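Side-chain contacts in oxidoreductase (Azotobacter vinelandii, PDB 7D5M), which binds NAD+ and, as a homologue of inositol dehydrogenase, is probably an NAD-dependent oxidoreductase acting on an inositol or related sugar-like substrate: residues Pro69-Leu74 with Phe98-Ala103; Tyr201-Val206 with Val370-Arg375; Asp345-Glu348 with Leu354-Gly357. All blocks are in the same frame, centred on the assembly; numbering follows the deposited sequence.

Contact 1 (Pro69-Leu74 with Phe98-Ala103)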
ATOM      1  N   PRO A  69      12.713 -37.587 -30.146  1.00 14.70           N
ATOM      2  CA  PRO A  69      11.393 -37.941 -29.622  1.00 15.55           C
ATOM      3  C   PRO A  69      11.329 -38.183 -28.111  1.00 15.16           C
ATOM      4  O   PRO A  69      10.232 -38.166 -27.569  1.00 15.22           O
ATOM      5  CB  PRO A  69      11.056 -39.239 -30.377  1.00 15.43           C
ATOM      6  CG  PRO A  69      12.403 -39.824 -30.688  1.00 15.06           C
ATOM      7  CD  PRO A  69      13.257 -38.622 -31.039  1.00 15.12           C
ATOM      8  N   ASP A  70      12.470 -38.429 -27.463  1.00 15.57           N
ATOM      9  CA  ASP A  70      12.510 -38.745 -26.015  1.00 15.67           C
ATOM     10  C   ASP A  70      13.893 -38.437 -25.433  1.00 15.04           C
ATOM     11  O   ASP A  70      14.877 -38.311 -26.191  1.00 14.38           O
ATOM     12  CB  ASP A  70      12.193 -40.227 -25.771  1.00 16.57           C
ATOM     13  CG  ASP A  70      13.309 -41.129 -26.270  1.00 17.80           C
ATOM     14  OD1 ASP A  70      13.493 -41.208 -27.498  1.00 21.70           O
ATOM     15  OD2 ASP A  70      14.032 -41.681 -25.443  1.00 21.37           O
ATOM     16  N   TYR A  71      13.974 -38.386 -24.109  1.00 15.46           N
ATOM     17  CA  TYR A  71      15.226 -38.064 -23.384  1.00 15.44           C
ATOM     18  C   TYR A  71      16.290 -39.150 -23.607  1.00 15.73           C
ATOM     19  O   TYR A  71      17.479 -38.782 -23.639  1.00 14.77           O
ATOM     20  CB  TYR A  71      14.950 -37.825 -21.900  1.00 16.38           C
ATOM     21  CG  TYR A  71      14.497 -39.026 -21.115  1.00 16.83           C
ATOM     22  CD1 TYR A  71      13.154 -39.367 -21.030  1.00 17.44           C
ATOM     23  CD2 TYR A  71      15.410 -39.811 -20.441  1.00 17.41           C
ATOM     24  CE1 TYR A  71      12.733 -40.466 -20.298  1.00 18.66           C
ATOM     25  CE2 TYR A  71      15.004 -40.903 -19.701  1.00 19.57           C
ATOM     26  CZ  TYR A  71      13.661 -41.223 -19.610  1.00 19.51           C
ATOM     27  OH  TYR A  71      13.293 -42.332 -18.901  1.00 20.65           O
ATOM     28  N   ARG A  72      15.916 -40.431 -23.735  1.00 16.30           N
ATOM     29  CA  ARG A  72      16.928 -41.520 -23.870  1.00 17.41           C
ATOM     30  C   ARG A  72      17.640 -41.345 -25.213  1.00 16.00           C
ATOM     31  O   ARG A  72      18.886 -41.417 -25.248  1.00 16.79           O
ATOM     32  CB  ARG A  72      16.313 -42.916 -23.696  1.00 18.98           C
ATOM     33  CG  ARG A  72      15.633 -43.107 -22.347  1.00 22.40           C
ATOM     34  CD  ARG A  72      14.748 -44.343 -22.200  1.00 25.13           C
ATOM     35  NE  ARG A  72      13.786 -44.554 -23.281  1.00 27.21           N
ATOM     36  CZ  ARG A  72      12.711 -43.805 -23.551  1.00 29.71           C
ATOM     37  NH1 ARG A  72      12.416 -42.734 -22.829  1.00 29.91           N
ATOM     38  NH2 ARG A  72      11.919 -44.143 -24.561  1.00 30.54           N
ATOM     39  N   THR A  73      16.885 -41.111 -26.282  1.00 16.20           N
ATOM     40  CA  THR A  73      17.447 -40.886 -27.637  1.00 15.99           C
ATOM     41  C   THR A  73      18.279 -39.605 -27.623  1.00 15.41           C
ATOM     42  O   THR A  73      19.393 -39.605 -28.169  1.00 15.40           O
ATOM     43  CB  THR A  73      16.355 -40.812 -28.703  1.00 16.86           C
ATOM     44  OG1 THR A  73      15.602 -42.016 -28.545  1.00 17.14           O
ATOM     45  CG2 THR A  73      16.935 -40.664 -30.093  1.00 16.56           C
ATOM     46  N   LEU A  74      17.749 -38.540 -27.018  1.00 14.53           N
ATOM     47  CA  LEU A  74      18.502 -37.273 -26.874  1.00 14.26           C
ATOM     48  C   LEU A  74      19.894 -37.577 -26.307  1.00 14.11           C
ATOM     49  O   LEU A  74      20.882 -37.177 -26.944  1.00 14.01           O
ATOM     50  CB  LEU A  74      17.720 -36.328 -25.963  1.00 14.03           C
ATOM     51  CG  LEU A  74      18.497 -35.128 -25.433  1.00 13.80           C
ATOM     52  CD1 LEU A  74      18.782 -34.120 -26.535  1.00 13.97           C
ATOM     53  CD2 LEU A  74      17.721 -34.481 -24.298  1.00 13.83           C
ATOM     54  N   PHE A  98      12.536 -38.043 -11.828  1.00 13.73           N
ATOM     55  CA  PHE A  98      13.509 -39.014 -11.272  1.00 14.53           C
ATOM     56  C   PHE A  98      14.207 -39.754 -12.419  1.00 14.44           C
ATOM     57  O   PHE A  98      15.452 -39.744 -12.476  1.00 14.27           O
ATOM     58  CB  PHE A  98      12.834 -39.990 -10.310  1.00 14.80           C
ATOM     59  CG  PHE A  98      13.768 -41.069  -9.836  1.00 15.81           C
ATOM     60  CD1 PHE A  98      14.645 -40.844  -8.786  1.00 16.79           C
ATOM     61  CD2 PHE A  98      13.797 -42.303 -10.474  1.00 17.06           C
ATOM     62  CE1 PHE A  98      15.516 -41.837  -8.368  1.00 16.74           C
ATOM     63  CE2 PHE A  98      14.676 -43.292 -10.060  1.00 17.21           C
ATOM     64  CZ  PHE A  98      15.530 -43.059  -9.005  1.00 17.80           C
ATOM     65  N   ALA A  99      13.433 -40.379 -13.312  1.00 14.48           N
ATOM     66  CA  ALA A  99      13.953 -41.238 -14.404  1.00 14.10           C
ATOM     67  C   ALA A  99      14.821 -40.396 -15.349  1.00 14.02           C
ATOM     68  O   ALA A  99      15.909 -40.852 -15.736  1.00 14.23           O
ATOM     69  CB  ALA A  99      12.815 -41.913 -15.140  1.00 15.01           C
ATOM     70  N   ILE A 100      14.379 -39.186 -15.684  1.00 12.99           N
ATOM     71  CA  ILE A 100      15.103 -38.336 -16.671  1.00 12.87           C
ATOM     72  C   ILE A 100      16.397 -37.828 -16.029  1.00 12.34           C
ATOM     73  O   ILE A 100      17.441 -37.899 -16.708  1.00 12.32           O
ATOM     74  CB  ILE A 100      14.228 -37.185 -17.198  1.00 12.96           C
ATOM     75  CG1 ILE A 100      12.987 -37.715 -17.919  1.00 13.23           C
ATOM     76  CG2 ILE A 100      15.061 -36.281 -18.092  1.00 12.73           C
ATOM     77  CD1 ILE A 100      11.954 -36.662 -18.199  1.00 13.97           C
ATOM     78  N   THR A 101      16.332 -37.331 -14.788  1.00 12.55           N
ATOM     79  CA  THR A 101      17.523 -36.826 -14.054  1.00 13.12           C
ATOM     80  C   THR A 101      18.528 -37.977 -13.889  1.00 13.48           C
ATOM     81  O   THR A 101      19.724 -37.772 -14.175  1.00 13.29           O
ATOM     82  CB  THR A 101      17.136 -36.184 -12.718  1.00 13.18           C
ATOM     83  OG1 THR A 101      16.261 -35.095 -13.011  1.00 13.41           O
ATOM     84  CG2 THR A 101      18.319 -35.645 -11.947  1.00 13.55           C
ATOM     85  N   ARG A 102      18.064 -39.147 -13.450  1.00 13.33           N
ATOM     86  CA  ARG A 102      18.947 -40.322 -13.243  1.00 14.18           C
ATOM     87  C   ARG A 102      19.687 -40.639 -14.546  1.00 13.03           C
ATOM     88  O   ARG A 102      20.929 -40.778 -14.508  1.00 13.36           O
ATOM     89  CB  ARG A 102      18.164 -41.551 -12.780  1.00 15.04           C
ATOM     90  CG  ARG A 102      19.079 -42.724 -12.468  1.00 16.76           C
ATOM     91  CD  ARG A 102      18.340 -44.000 -12.120  1.00 18.13           C
ATOM     92  NE  ARG A 102      19.328 -44.987 -11.706  1.00 20.66           N
ATOM     93  CZ  ARG A 102      19.127 -45.942 -10.807  1.00 21.50           C
ATOM     94  NH1 ARG A 102      17.948 -46.076 -10.219  1.00 21.44           N
ATOM     95  NH2 ARG A 102      20.115 -46.774 -10.510  1.00 23.38           N
ATOM     96  N   ALA A 103      18.958 -40.766 -15.652  1.00 12.59           N
ATOM     97  CA  ALA A 103      19.531 -41.109 -16.976  1.00 12.46           C
ATOM     98  C   ALA A 103      20.553 -40.031 -17.390  1.00 12.25           C
ATOM     99  O   ALA A 103      21.639 -40.392 -17.891  1.00 12.28           O
ATOM    100  CB  ALA A 103      18.437 -41.252 -17.996  1.00 12.91           C
TER
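In the NAD-binding Rossmann domain the first turn of helix 71-78 meets helix 97-106 through a single aromatic residue, Tyr71, which lies against Ile100, Ala103 and Ala99. Ile100 CG1 sits over one face of the Tyr71 ring, 3.6 Å from the ring centroid and only 15° off the normal, a CH-pi contact displaced slightly toward CD1. Ala103 CB comes instead to the ring edge, 3.8 Å from Tyr71 CE2, while the hydroxyl end reaches back one turn to Ala99 CB. The opposite face of the ring is covered from within its own helix by Arg72 CG, so the phenol is held between two aliphatic groups. Helix 97-106 follows strand 87-91 of the parallel sheet, and Ile100 also packs on Val90 of that strand, its side chain lying about 5 Å from the bound NAD. The ring reaches across because Tyr71 CG stands between its own backbone N and carbonyl carbon (chi1 67°). With an alanine here the CG1 methylene of Ile100 would probably lose its aromatic cover and a gap would open between the two helices. Just before Tyr71, Asp70 is the N-cap of helix 71-78: its OD2 accepts from Thr73 N at 3.0 Å, approached from above the carboxylate plane, and more weakly from Arg72 N.

Contact 2 (Tyr201-Val206 with Val370-Arg375)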
ATOM      1  N   TYR A 201      -0.351 -32.081  -3.555  1.00 14.34           N
ATOM      2  CA  TYR A 201      -0.519 -31.001  -4.551  1.00 14.02           C
ATOM      3  C   TYR A 201       0.161 -29.741  -3.993  1.00 13.15           C
ATOM      4  O   TYR A 201       1.358 -29.567  -4.276  1.00 12.94           O
ATOM      5  CB  TYR A 201      -1.976 -30.845  -5.000  1.00 14.77           C
ATOM      6  CG  TYR A 201      -2.180 -29.578  -5.789  1.00 15.30           C
ATOM      7  CD1 TYR A 201      -1.158 -29.069  -6.577  1.00 16.03           C
ATOM      8  CD2 TYR A 201      -3.365 -28.862  -5.726  1.00 16.16           C
ATOM      9  CE1 TYR A 201      -1.306 -27.885  -7.278  1.00 16.82           C
ATOM     10  CE2 TYR A 201      -3.536 -27.686  -6.439  1.00 16.41           C
ATOM     11  CZ  TYR A 201      -2.502 -27.194  -7.213  1.00 16.99           C
ATOM     12  OH  TYR A 201      -2.648 -26.014  -7.889  1.00 17.78           O
ATOM     13  N   VAL A 202      -0.526 -28.896  -3.218  1.00 12.65           N
ATOM     14  CA  VAL A 202       0.015 -27.531  -2.915  1.00 11.85           C
ATOM     15  C   VAL A 202       1.267 -27.576  -2.023  1.00 12.05           C
ATOM     16  O   VAL A 202       2.078 -26.642  -2.139  1.00 12.16           O
ATOM     17  CB  VAL A 202      -1.044 -26.557  -2.362  1.00 11.93           C
ATOM     18  CG1 VAL A 202      -2.082 -26.243  -3.430  1.00 12.19           C
ATOM     19  CG2 VAL A 202      -1.676 -27.021  -1.062  1.00 11.74           C
ATOM     20  N   LEU A 203       1.449 -28.573  -1.151  1.00 11.61           N
ATOM     21  CA  LEU A 203       2.671 -28.631  -0.298  1.00 11.97           C
ATOM     22  C   LEU A 203       3.899 -28.613  -1.213  1.00 12.20           C
ATOM     23  O   LEU A 203       4.801 -27.769  -1.019  1.00 12.29           O
ATOM     24  CB  LEU A 203       2.642 -29.899   0.556  1.00 12.13           C
ATOM     25  CG  LEU A 203       1.648 -29.873   1.716  1.00 11.97           C
ATOM     26  CD1 LEU A 203       1.391 -31.287   2.225  1.00 12.42           C
ATOM     27  CD2 LEU A 203       2.130 -28.968   2.832  1.00 12.23           C
ATOM     28  N   GLY A 204       3.900 -29.511  -2.194  1.00 12.68           N
ATOM     29  CA  GLY A 204       4.999 -29.680  -3.159  1.00 13.27           C
ATOM     30  C   GLY A 204       5.009 -28.569  -4.185  1.00 14.36           C
ATOM     31  O   GLY A 204       6.108 -28.115  -4.569  1.00 15.44           O
ATOM     32  N   ASP A 205       3.834 -28.132  -4.632  1.00 14.04           N
ATOM     33  CA  ASP A 205       3.727 -27.217  -5.795  1.00 13.90           C
ATOM     34  C   ASP A 205       4.134 -25.802  -5.370  1.00 13.37           C
ATOM     35  O   ASP A 205       4.842 -25.111  -6.140  1.00 12.15           O
ATOM     36  CB  ASP A 205       2.324 -27.229  -6.392  1.00 14.51           C
ATOM     37  CG  ASP A 205       2.276 -26.593  -7.764  1.00 15.42           C
ATOM     38  OD1 ASP A 205       2.939 -27.121  -8.667  1.00 16.38           O
ATOM     39  OD2 ASP A 205       1.605 -25.556  -7.913  1.00 16.40           O
ATOM     40  N   VAL A 206       3.682 -25.356  -4.200  1.00 12.79           N
ATOM     41  CA  VAL A 206       3.895 -23.934  -3.807  1.00 12.42           C
ATOM     42  C   VAL A 206       4.533 -23.831  -2.420  1.00 11.67           C
ATOM     43  O   VAL A 206       5.391 -22.970  -2.259  1.00 11.51           O
ATOM     44  CB  VAL A 206       2.601 -23.113  -3.959  1.00 12.31           C
ATOM     45  CG1 VAL A 206       2.201 -22.989  -5.428  1.00 12.41           C
ATOM     46  CG2 VAL A 206       1.456 -23.662  -3.122  1.00 12.54           C
ATOM     47  N   VAL A 370      11.814 -32.471  -0.918  1.00 12.46           N
ATOM     48  CA  VAL A 370      11.115 -33.784  -0.958  1.00 12.43           C
ATOM     49  C   VAL A 370      10.915 -34.269   0.481  1.00 12.58           C
ATOM     50  O   VAL A 370       9.815 -34.732   0.788  1.00 13.21           O
ATOM     51  CB  VAL A 370      11.892 -34.798  -1.810  1.00 12.07           C
ATOM     52  CG1 VAL A 370      11.287 -36.197  -1.738  1.00 12.49           C
ATOM     53  CG2 VAL A 370      11.995 -34.308  -3.235  1.00 12.00           C
ATOM     54  N   ARG A 371      11.943 -34.179   1.321  1.00 13.08           N
ATOM     55  CA  ARG A 371      11.858 -34.578   2.749  1.00 13.96           C
ATOM     56  C   ARG A 371      10.682 -33.847   3.400  1.00 13.50           C
ATOM     57  O   ARG A 371       9.859 -34.495   4.074  1.00 14.14           O
ATOM     58  CB  ARG A 371      13.129 -34.234   3.523  1.00 15.67           C
ATOM     59  CG  ARG A 371      13.109 -34.753   4.955  1.00 17.42           C
ATOM     60  CD  ARG A 371      14.232 -34.210   5.810  1.00 19.64           C
ATOM     61  NE  ARG A 371      15.511 -34.217   5.110  1.00 21.84           N
ATOM     62  CZ  ARG A 371      16.253 -35.289   4.901  1.00 23.15           C
ATOM     63  NH1 ARG A 371      15.858 -36.475   5.331  1.00 24.62           N
ATOM     64  NH2 ARG A 371      17.389 -35.174   4.244  1.00 26.00           N
ATOM     65  N   TRP A 372      10.618 -32.530   3.239  1.00 12.68           N
ATOM     66  CA  TRP A 372       9.594 -31.714   3.941  1.00 12.72           C
ATOM     67  C   TRP A 372       8.196 -32.158   3.511  1.00 12.69           C
ATOM     68  O   TRP A 372       7.357 -32.390   4.388  1.00 13.04           O
ATOM     69  CB  TRP A 372       9.815 -30.226   3.689  1.00 12.69           C
ATOM     70  CG  TRP A 372       8.847 -29.327   4.401  1.00 12.66           C
ATOM     71  CD1 TRP A 372       8.928 -28.872   5.685  1.00 12.97           C
ATOM     72  CD2 TRP A 372       7.698 -28.688   3.823  1.00 12.45           C
ATOM     73  NE1 TRP A 372       7.888 -28.023   5.957  1.00 12.81           N
ATOM     74  CE2 TRP A 372       7.111 -27.897   4.837  1.00 12.71           C
ATOM     75  CE3 TRP A 372       7.097 -28.719   2.561  1.00 12.45           C
ATOM     76  CZ2 TRP A 372       5.974 -27.121   4.607  1.00 12.08           C
ATOM     77  CZ3 TRP A 372       5.963 -27.968   2.339  1.00 12.41           C
ATOM     78  CH2 TRP A 372       5.406 -27.184   3.358  1.00 12.20           C
ATOM     79  N   VAL A 373       7.950 -32.277   2.208  1.00 12.51           N
ATOM     80  CA  VAL A 373       6.621 -32.694   1.684  1.00 13.22           C
ATOM     81  C   VAL A 373       6.289 -34.064   2.281  1.00 13.63           C
ATOM     82  O   VAL A 373       5.148 -34.260   2.717  1.00 14.42           O
ATOM     83  CB  VAL A 373       6.584 -32.709   0.147  1.00 12.73           C
ATOM     84  CG1 VAL A 373       5.340 -33.416  -0.381  1.00 12.90           C
ATOM     85  CG2 VAL A 373       6.681 -31.297  -0.404  1.00 12.83           C
ATOM     86  N   GLU A 374       7.250 -34.991   2.291  1.00 14.16           N
ATOM     87  CA  GLU A 374       6.981 -36.384   2.735  1.00 15.41           C
ATOM     88  C   GLU A 374       6.565 -36.372   4.212  1.00 15.12           C
ATOM     89  O   GLU A 374       5.569 -37.051   4.542  1.00 15.81           O
ATOM     90  CB  GLU A 374       8.190 -37.275   2.456  1.00 16.34           C
ATOM     91  CG  GLU A 374       7.934 -38.740   2.729  1.00 17.47           C
ATOM     92  CD  GLU A 374       8.928 -39.668   2.053  1.00 17.49           C
ATOM     93  OE1 GLU A 374       9.621 -40.399   2.778  1.00 19.17           O
ATOM     94  OE2 GLU A 374       9.015 -39.644   0.811  1.00 16.82           O
ATOM     95  N   ARG A 375       7.279 -35.633   5.064  1.00 15.53           N
ATOM     96  CA  ARG A 375       6.977 -35.524   6.517  1.00 16.42           C
ATOM     97  C   ARG A 375       5.601 -34.880   6.707  1.00 15.71           C
ATOM     98  O   ARG A 375       4.848 -35.364   7.573  1.00 14.99           O
ATOM     99  CB  ARG A 375       8.053 -34.735   7.266  1.00 18.85           C
ATOM    100  CG  ARG A 375       9.358 -35.495   7.424  1.00 21.10           C
ATOM    101  CD  ARG A 375       9.298 -36.597   8.471  1.00 22.78           C
ATOM    102  NE  ARG A 375      10.530 -37.359   8.361  1.00 25.95           N
ATOM    103  CZ  ARG A 375      10.727 -38.374   7.515  1.00 28.67           C
ATOM    104  NH1 ARG A 375       9.752 -38.795   6.726  1.00 28.74           N
ATOM    105  NH2 ARG A 375      11.901 -38.985   7.472  1.00 30.11           N
TER
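Leu203 overlaps the outer rim of the six-membered ring of Trp372, its CD2 methyl lying 3.8 Å from Trp372 CH2, with the two side chains crossing at about a right angle. The carbonyl of the same leucine comes to the ring's edge, in its plane, where Leu203 O is 3.6 Å from Trp372 CZ3. Trp372 CG is anti to the backbone N (chi1 -178°), an orientation that carries the benzene end of the indole across to helix 202-217. Beside it, Val373 CG2 rests on the backbone of Gly204, 3.6 Å from its CA, and the CA atoms of Gly204 and Val373 are 5.9 Å apart. The helix segments 202-206 and 370-375 run nearly antiparallel, at 159°, with their axes 9.5 Å apart. Both pack against the large mixed sheet of the C-terminal domain, where Leu203 and Trp372 share Thr246 of strand 243-250. On another side of helix 202-217, Asp205 pairs with Arg191, an NAD-binding residue, and the backbone carbonyl of Asp205 accepts from Lys115, another. Between the two helices the contact is apolar and rests on shape: methyl groups meet an indole and a bare glycine backbone, and at the indole edge the Leu203 carbonyl oxygen faces carbon.

Contact 3 (Asp345-Glu348 with Leu354-Gly357)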
ATOM      1  N   ASP A 345      30.750 -25.272 -15.585  1.00 14.12           N
ATOM      2  CA  ASP A 345      32.049 -24.946 -16.229  1.00 14.56           C
ATOM      3  C   ASP A 345      33.182 -25.153 -15.216  1.00 14.89           C
ATOM      4  O   ASP A 345      34.196 -25.773 -15.612  1.00 16.35           O
ATOM      5  CB  ASP A 345      32.053 -23.522 -16.784  1.00 14.40           C
ATOM      6  CG  ASP A 345      33.399 -23.128 -17.359  1.00 15.00           C
ATOM      7  OD1 ASP A 345      33.745 -23.642 -18.433  1.00 15.30           O
ATOM      8  OD2 ASP A 345      34.092 -22.346 -16.697  1.00 16.04           O
ATOM      9  N   ALA A 346      33.014 -24.681 -13.976  1.00 15.31           N
ATOM     10  CA  ALA A 346      34.010 -24.807 -12.882  1.00 16.24           C
ATOM     11  C   ALA A 346      34.265 -26.291 -12.599  1.00 17.99           C
ATOM     12  O   ALA A 346      35.431 -26.650 -12.294  1.00 19.01           O
ATOM     13  CB  ALA A 346      33.570 -24.081 -11.640  1.00 16.59           C
ATOM     14  N   THR A 347      33.225 -27.129 -12.685  1.00 17.36           N
ATOM     15  CA  THR A 347      33.339 -28.585 -12.413  1.00 18.02           C
ATOM     16  C   THR A 347      34.248 -29.187 -13.492  1.00 19.54           C
ATOM     17  O   THR A 347      35.212 -29.905 -13.133  1.00 19.03           O
ATOM     18  CB  THR A 347      31.957 -29.252 -12.320  1.00 17.31           C
ATOM     19  OG1 THR A 347      31.248 -28.691 -11.214  1.00 16.55           O
ATOM     20  CG2 THR A 347      32.044 -30.754 -12.144  1.00 17.60           C
ATOM     21  N   GLU A 348      33.981 -28.873 -14.761  1.00 20.92           N
ATOM     22  CA  GLU A 348      34.766 -29.351 -15.930  1.00 22.62           C
ATOM     23  C   GLU A 348      36.228 -28.915 -15.786  1.00 23.68           C
ATOM     24  O   GLU A 348      37.109 -29.729 -16.099  1.00 24.49           O
ATOM     25  CB  GLU A 348      34.196 -28.816 -17.244  1.00 23.90           C
ATOM     26  CG  GLU A 348      32.809 -29.341 -17.572  1.00 25.81           C
ATOM     27  CD  GLU A 348      32.673 -30.849 -17.464  1.00 27.61           C
ATOM     28  OE1 GLU A 348      33.551 -31.548 -18.002  1.00 28.41           O
ATOM     29  OE2 GLU A 348      31.701 -31.317 -16.830  1.00 27.23           O
ATOM     30  N   LEU A 354      36.341 -21.615  -7.016  1.00 29.96           N
ATOM     31  CA  LEU A 354      35.136 -20.936  -7.559  1.00 29.84           C
ATOM     32  C   LEU A 354      33.884 -21.707  -7.123  1.00 29.84           C
ATOM     33  O   LEU A 354      32.941 -21.064  -6.625  1.00 30.38           O
ATOM     34  CB  LEU A 354      35.231 -20.837  -9.083  1.00 29.95           C
ATOM     35  CG  LEU A 354      34.101 -20.041  -9.737  1.00 29.11           C
ATOM     36  CD1 LEU A 354      34.058 -18.616  -9.198  1.00 30.67           C
ATOM     37  CD2 LEU A 354      34.259 -20.033 -11.244  1.00 29.60           C
ATOM     38  N   LEU A 355      33.886 -23.030  -7.292  1.00 30.83           N
ATOM     39  CA  LEU A 355      32.762 -23.925  -6.895  1.00 32.83           C
ATOM     40  C   LEU A 355      32.320 -23.638  -5.456  1.00 35.52           C
ATOM     41  O   LEU A 355      31.105 -23.465  -5.246  1.00 36.31           O
ATOM     42  CB  LEU A 355      33.186 -25.387  -7.042  1.00 34.69           C
ATOM     43  CG  LEU A 355      32.899 -26.014  -8.402  1.00 35.16           C
ATOM     44  CD1 LEU A 355      33.433 -27.438  -8.452  1.00 37.18           C
ATOM     45  CD2 LEU A 355      31.407 -25.990  -8.709  1.00 35.21           C
ATOM     46  N   ALA A 356      33.264 -23.580  -4.512  1.00 34.92           N
ATOM     47  CA  ALA A 356      32.990 -23.476  -3.059  1.00 34.88           C
ATOM     48  C   ALA A 356      32.345 -22.126  -2.725  1.00 34.22           C
ATOM     49  O   ALA A 356      31.570 -22.078  -1.747  1.00 35.99           O
ATOM     50  CB  ALA A 356      34.260 -23.690  -2.272  1.00 34.59           C
ATOM     51  N   GLY A 357      32.653 -21.073  -3.490  1.00 30.60           N
ATOM     52  CA  GLY A 357      32.099 -19.719  -3.287  1.00 29.89           C
ATOM     53  C   GLY A 357      30.738 -19.521  -3.949  1.00 28.25           C
ATOM     54  O   GLY A 357      30.081 -18.529  -3.619  1.00 28.39           O
TER
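A small apolar helix-helix contact, near the periphery of the C-terminal alpha/beta domain, joins the last turn of the long helix 329-349 to the short helix 352-357 that follows it. Its middle is Ala346, whose CB points toward the second helix and meets both leucines there. Leu355 gives the nearer approach, with its branch carbon CG 3.8 Å from Ala346 CB. Leu354 comes to the same methyl with one tip, CD2, at 4.1 Å. The two leucines thus bracket a single small residue, and the CA atoms of Ala346 and Leu355 are 6.2 Å apart.

Thr347 adds a second, partly polar surface. Both methyls of Leu355 lie beside its hydroxyl, Thr347 OG1 being 3.7 Å from Leu355 CD2 and equally near CD1, with the two side chains crossing at about a right angle. The hydroxyl does not depend on these methyls for a polar partner: OG1 lies beside the backbone N of Thr347 (chi1 -63°) and hydrogen-bonds to the carbonyl of Ala343, one turn earlier in the helix. Leu355 touches Ala343 as well, which extends its footing along helix 329-349.

The end of helix 329-349 also carries charged residues: Glu348 forms a salt bridge with Arg136 and a hydrogen bond with His110, while Asp345 pairs with Arg349 of its own helix. Five residues separate the two segments, and the chain reverses between them, folding the short helix back upon the end of the long one. The arrangement is a short helical hairpin, with alanine and leucine side chains packed between its two helices.

Contact 1 belongs to the Rossmann domain, whereas contacts 2 and 3 lie in the C-terminal alpha/beta domain, on opposite sides of the chain's centre. Contact 2 is the most central, and two of its four touching residues are buried; contacts 1 and 3 are farther out, with one buried residue each. All three pair helices through apolar groups, but contact 1 relies on an aromatic face, contact 2 on an indole and a glycine backbone, and contact 3 on alanine and leucines. Contacts 1 and 2 both lie near the bound NAD, while contact 3 is remote from it. Helix 352-357 of contact 3 is followed in the chain by helix 363-381 of contact 2.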